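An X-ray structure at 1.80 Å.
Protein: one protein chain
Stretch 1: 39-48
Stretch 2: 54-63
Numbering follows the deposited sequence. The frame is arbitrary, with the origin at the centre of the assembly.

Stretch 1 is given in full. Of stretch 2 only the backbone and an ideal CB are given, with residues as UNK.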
# COMPACT_ATOMS: atom_id res chain seq x y z
N GLY A 39 0.52 -12.09 -2.76
CA GLY A 39 1.47 -12.81 -3.60
C GLY A 39 2.92 -12.37 -3.45
O GLY A 39 3.75 -12.72 -4.28
N ASP A 40 3.24 -11.58 -2.44
CA ASP A 40 4.63 -11.28 -2.15
C ASP A 40 5.10 -12.21 -1.03
O ASP A 40 4.77 -11.99 0.14
CB ASP A 40 4.83 -9.80 -1.80
CG ASP A 40 6.31 -9.42 -1.60
OD1 ASP A 40 7.18 -10.31 -1.50
OD2 ASP A 40 6.60 -8.22 -1.54
N HIS A 41 5.81 -13.28 -1.40
CA HIS A 41 6.35 -14.24 -0.42
C HIS A 41 7.85 -14.13 -0.31
O HIS A 41 8.53 -15.13 -0.06
CB HIS A 41 5.93 -15.68 -0.79
CG HIS A 41 4.47 -15.95 -0.63
ND1 HIS A 41 3.57 -15.79 -1.66
CD2 HIS A 41 3.74 -16.35 0.44
CE1 HIS A 41 2.35 -16.08 -1.23
NE2 HIS A 41 2.43 -16.44 0.04
N GLN A 42 8.41 -12.93 -0.46
CA GLN A 42 9.86 -12.81 -0.44
C GLN A 42 10.40 -13.34 0.89
O GLN A 42 9.79 -13.17 1.94
CB GLN A 42 10.34 -11.39 -0.69
CG GLN A 42 11.79 -11.39 -1.16
CD GLN A 42 12.37 -10.01 -1.43
OE1 GLN A 42 13.53 -9.90 -1.73
NE2 GLN A 42 11.55 -8.95 -1.32
N TRP A 43 11.55 -14.01 0.80
CA TRP A 43 12.17 -14.60 1.98
C TRP A 43 12.37 -13.63 3.15
O TRP A 43 12.19 -14.02 4.30
CB TRP A 43 13.49 -15.27 1.62
CG TRP A 43 14.54 -14.34 1.11
CD1 TRP A 43 14.69 -13.91 -0.17
CD2 TRP A 43 15.56 -13.69 1.87
NE1 TRP A 43 15.78 -13.08 -0.28
CE2 TRP A 43 16.34 -12.93 0.96
CE3 TRP A 43 15.94 -13.72 3.22
CZ2 TRP A 43 17.43 -12.17 1.37
CZ3 TRP A 43 17.05 -12.97 3.63
CH2 TRP A 43 17.78 -12.20 2.70
N ILE A 44 12.72 -12.37 2.86
CA ILE A 44 12.93 -11.37 3.92
C ILE A 44 11.69 -11.18 4.83
O ILE A 44 11.83 -10.72 5.97
CB ILE A 44 13.38 -10.00 3.37
CG1 ILE A 44 12.31 -9.39 2.44
CG2 ILE A 44 14.70 -10.12 2.64
CD1 ILE A 44 12.66 -7.96 1.98
N HIS A 45 10.51 -11.53 4.33
CA HIS A 45 9.27 -11.38 5.11
C HIS A 45 8.81 -12.69 5.73
O HIS A 45 8.23 -12.68 6.82
CB HIS A 45 8.13 -10.80 4.25
CG HIS A 45 8.52 -9.58 3.47
ND1 HIS A 45 8.98 -8.41 4.05
CD2 HIS A 45 8.51 -9.35 2.13
CE1 HIS A 45 9.25 -7.53 3.11
NE2 HIS A 45 8.97 -8.07 1.94
N VAL A 46 9.05 -13.82 5.05
CA VAL A 46 8.35 -15.05 5.44
C VAL A 46 9.24 -16.27 5.71
O VAL A 46 8.71 -17.32 6.12
CB VAL A 46 7.18 -15.42 4.48
CG1 VAL A 46 6.16 -14.26 4.37
CG2 VAL A 46 7.70 -15.79 3.12
N ASP A 47 10.54 -16.14 5.52
CA ASP A 47 11.45 -17.27 5.68
C ASP A 47 12.36 -17.04 6.87
O ASP A 47 13.43 -16.48 6.70
CB ASP A 47 12.27 -17.47 4.41
CG ASP A 47 13.01 -18.81 4.38
OD1 ASP A 47 13.47 -19.26 5.45
OD2 ASP A 47 13.12 -19.41 3.29
N PRO A 48 11.94 -17.48 8.07
CA PRO A 48 12.71 -17.21 9.28
C PRO A 48 14.17 -17.62 9.18
O PRO A 48 15.03 -16.88 9.59
CB PRO A 48 11.99 -18.05 10.34
CG PRO A 48 10.62 -18.11 9.88
CD PRO A 48 10.72 -18.23 8.37
N UNK A 54 19.99 -13.36 6.87
CA UNK A 54 20.18 -12.21 5.99
C UNK A 54 20.49 -10.94 6.75
O UNK A 54 20.68 -10.97 7.97
CB UNK A 54 18.93 -12.00 5.13
N UNK A 55 20.50 -9.80 6.04
CA UNK A 55 20.96 -8.49 6.52
C UNK A 55 20.15 -7.92 7.70
O UNK A 55 20.66 -7.10 8.46
CB UNK A 55 20.92 -7.49 5.36
N UNK A 56 18.92 -8.36 7.85
CA UNK A 56 18.08 -7.87 8.94
C UNK A 56 18.10 -8.75 10.19
O UNK A 56 17.61 -8.33 11.25
CB UNK A 56 16.64 -7.74 8.45
N UNK A 57 18.64 -9.98 10.07
CA UNK A 57 18.70 -10.92 11.21
C UNK A 57 17.39 -11.56 11.64
O UNK A 57 17.36 -12.44 12.50
CB UNK A 57 19.28 -10.19 12.42
N UNK A 58 16.29 -11.13 11.06
CA UNK A 58 14.98 -11.67 11.38
C UNK A 58 14.07 -11.21 10.25
O UNK A 58 14.48 -10.37 9.45
CB UNK A 58 14.48 -11.21 12.75
N UNK A 59 12.86 -11.75 10.21
CA UNK A 59 11.89 -11.37 9.18
C UNK A 59 11.44 -9.93 9.42
O UNK A 59 11.35 -9.50 10.58
CB UNK A 59 10.69 -12.32 9.18
N UNK A 60 11.16 -9.20 8.34
CA UNK A 60 10.63 -7.83 8.43
C UNK A 60 9.26 -7.76 7.72
O UNK A 60 8.98 -8.56 6.81
CB UNK A 60 11.61 -6.83 7.81
N UNK A 61 8.41 -6.82 8.13
CA UNK A 61 7.12 -6.62 7.49
C UNK A 61 7.30 -6.15 6.04
O UNK A 61 8.30 -5.56 5.69
CB UNK A 61 6.29 -5.61 8.28
N UNK A 62 6.29 -6.39 5.21
CA UNK A 62 6.23 -5.78 3.89
C UNK A 62 5.99 -4.28 4.11
O UNK A 62 5.14 -3.92 4.92
CB UNK A 62 5.14 -6.41 3.02
N UNK A 63 6.73 -3.42 3.43
CA UNK A 63 6.41 -1.97 3.44
C UNK A 63 4.97 -1.71 3.04
O UNK A 63 4.30 -0.80 3.60
CB UNK A 63 7.34 -1.21 2.50

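Position 54 points its CA-to-CB bond toward stretch 1, straight at the indole of Trp43. An ideal CB would lie 2.6 Å from Trp43 CZ3, which is a clash. Any side chain is therefore a poor fit, and glycine suits best. The residue is Gly54. Its CA sits at the edge of the indole ring, 4.0 Å from Trp43 CZ3.

Position 55 has phi -63° and psi -23°, and its CB points sideways with nothing of stretch 1 near it. Many residues would fit, and the phi also allows proline. The residue is Pro55. Its ring returns to the backbone nitrogen, so CD rather than CB meets the indole edge, with Pro55 CD 3.9 Å from Trp43 CH2.

Position 56 points toward stretch 1, but no atom there lies within 5.5 Å of its ideal CB. A small side chain would leave this space open, whereas a long or aromatic one could reach across it. The residue is Phe56, chi1 m. Its CE2 loosely approaches Ile44 CG2, at 4.6 Å.

Position 57 has phi 72°, which by itself favours glycine, and it ends a tight turn. It is Gly57. Gly57 N donates to Gly54 O at 3.1 Å, closing a type I turn.

Position 58 points away from stretch 1, so stretch 1 sets little limit on it. The residue is Thr58. Its backbone matters more: a water donates to both Thr58 O (2.8 Å) and Ile44 O (2.9 Å), bridging the two stretches.

Position 59 lies beside the end of the helix. Its ideal CB is 3.4 Å from His45 O and 3.8 Å from Ile44 O. A compact side chain such as serine, threonine, valine or alanine would suit. The residue is Thr59, chi1 p. Its methyl packs against the backbone, with Thr59 CG2 3.9 Å from both Val46 N and Asp47 N. OG1 is hydrogen-bonded elsewhere in the structure.

Position 60 is held by its backbone. Its N donates to Ile44 O at 2.9 Å, and His45 ND1 donates to its O at 2.8 Å. The CB points sideways, and Ile44 offers an apolar surface nearby. Isoleucine, leucine, valine or methionine would be reasonable. The residue is Ile60, and Ile60 CD1 lies 4.4 Å from Ile44 CD1.

Position 61 points away, so stretch 1 does not choose its side chain. It is Ala61.

Position 62 starts sideways, with its ideal CB 4.3 Å from His45 CE1. Beyond lie one face of the His45 ring and the carbonyl of Asp40, unpartnered within stretch 1. A flat ring with a donor at its far end, such as histidine, answers both; lysine could reach the carbonyl but brings no flat face. The residue is His62, chi1 m. Its ring stacks face-to-face on His45, centroids 3.9 Å apart and planes at 23°. His62 NE2 donates to Asp40 O at 2.9 Å.

Position 63 has helical angles and no stretch 1 atom near its ideal CB. Many residues would fit. It is Gly63.

Stretch 2 (54-63) GPFGTTIAHG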
# COMPACT_ATOMS: atom_id res chain seq x y z
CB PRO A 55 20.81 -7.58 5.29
CG PRO A 55 20.68 -8.52 4.12
CD PRO A 55 20.00 -9.72 4.66
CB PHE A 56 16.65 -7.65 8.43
CG PHE A 56 16.58 -6.73 7.24
CD1 PHE A 56 16.73 -5.36 7.39
CD2 PHE A 56 16.31 -7.24 5.96
CE1 PHE A 56 16.67 -4.50 6.28
CE2 PHE A 56 16.22 -6.38 4.84
CZ PHE A 56 16.41 -5.02 5.01
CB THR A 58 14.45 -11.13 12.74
OG1 THR A 58 13.24 -11.81 13.10
CG2 THR A 58 14.20 -9.60 12.67
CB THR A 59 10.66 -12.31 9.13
OG1 THR A 59 10.15 -12.56 10.45
CG2 THR A 59 11.02 -13.66 8.46
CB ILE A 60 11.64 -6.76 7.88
CG1 ILE A 60 11.93 -6.93 6.38
CG2 ILE A 60 12.96 -6.76 8.67
CD1 ILE A 60 12.77 -5.82 5.79
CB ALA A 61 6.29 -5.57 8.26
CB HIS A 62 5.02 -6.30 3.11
CG HIS A 62 5.02 -7.78 2.88
ND1 HIS A 62 4.71 -8.69 3.87
CD2 HIS A 62 5.19 -8.50 1.75
CE1 HIS A 62 4.75 -9.92 3.37
NE2 HIS A 62 5.05 -9.83 2.08
O HOH W 1 14.57 -10.23 6.69
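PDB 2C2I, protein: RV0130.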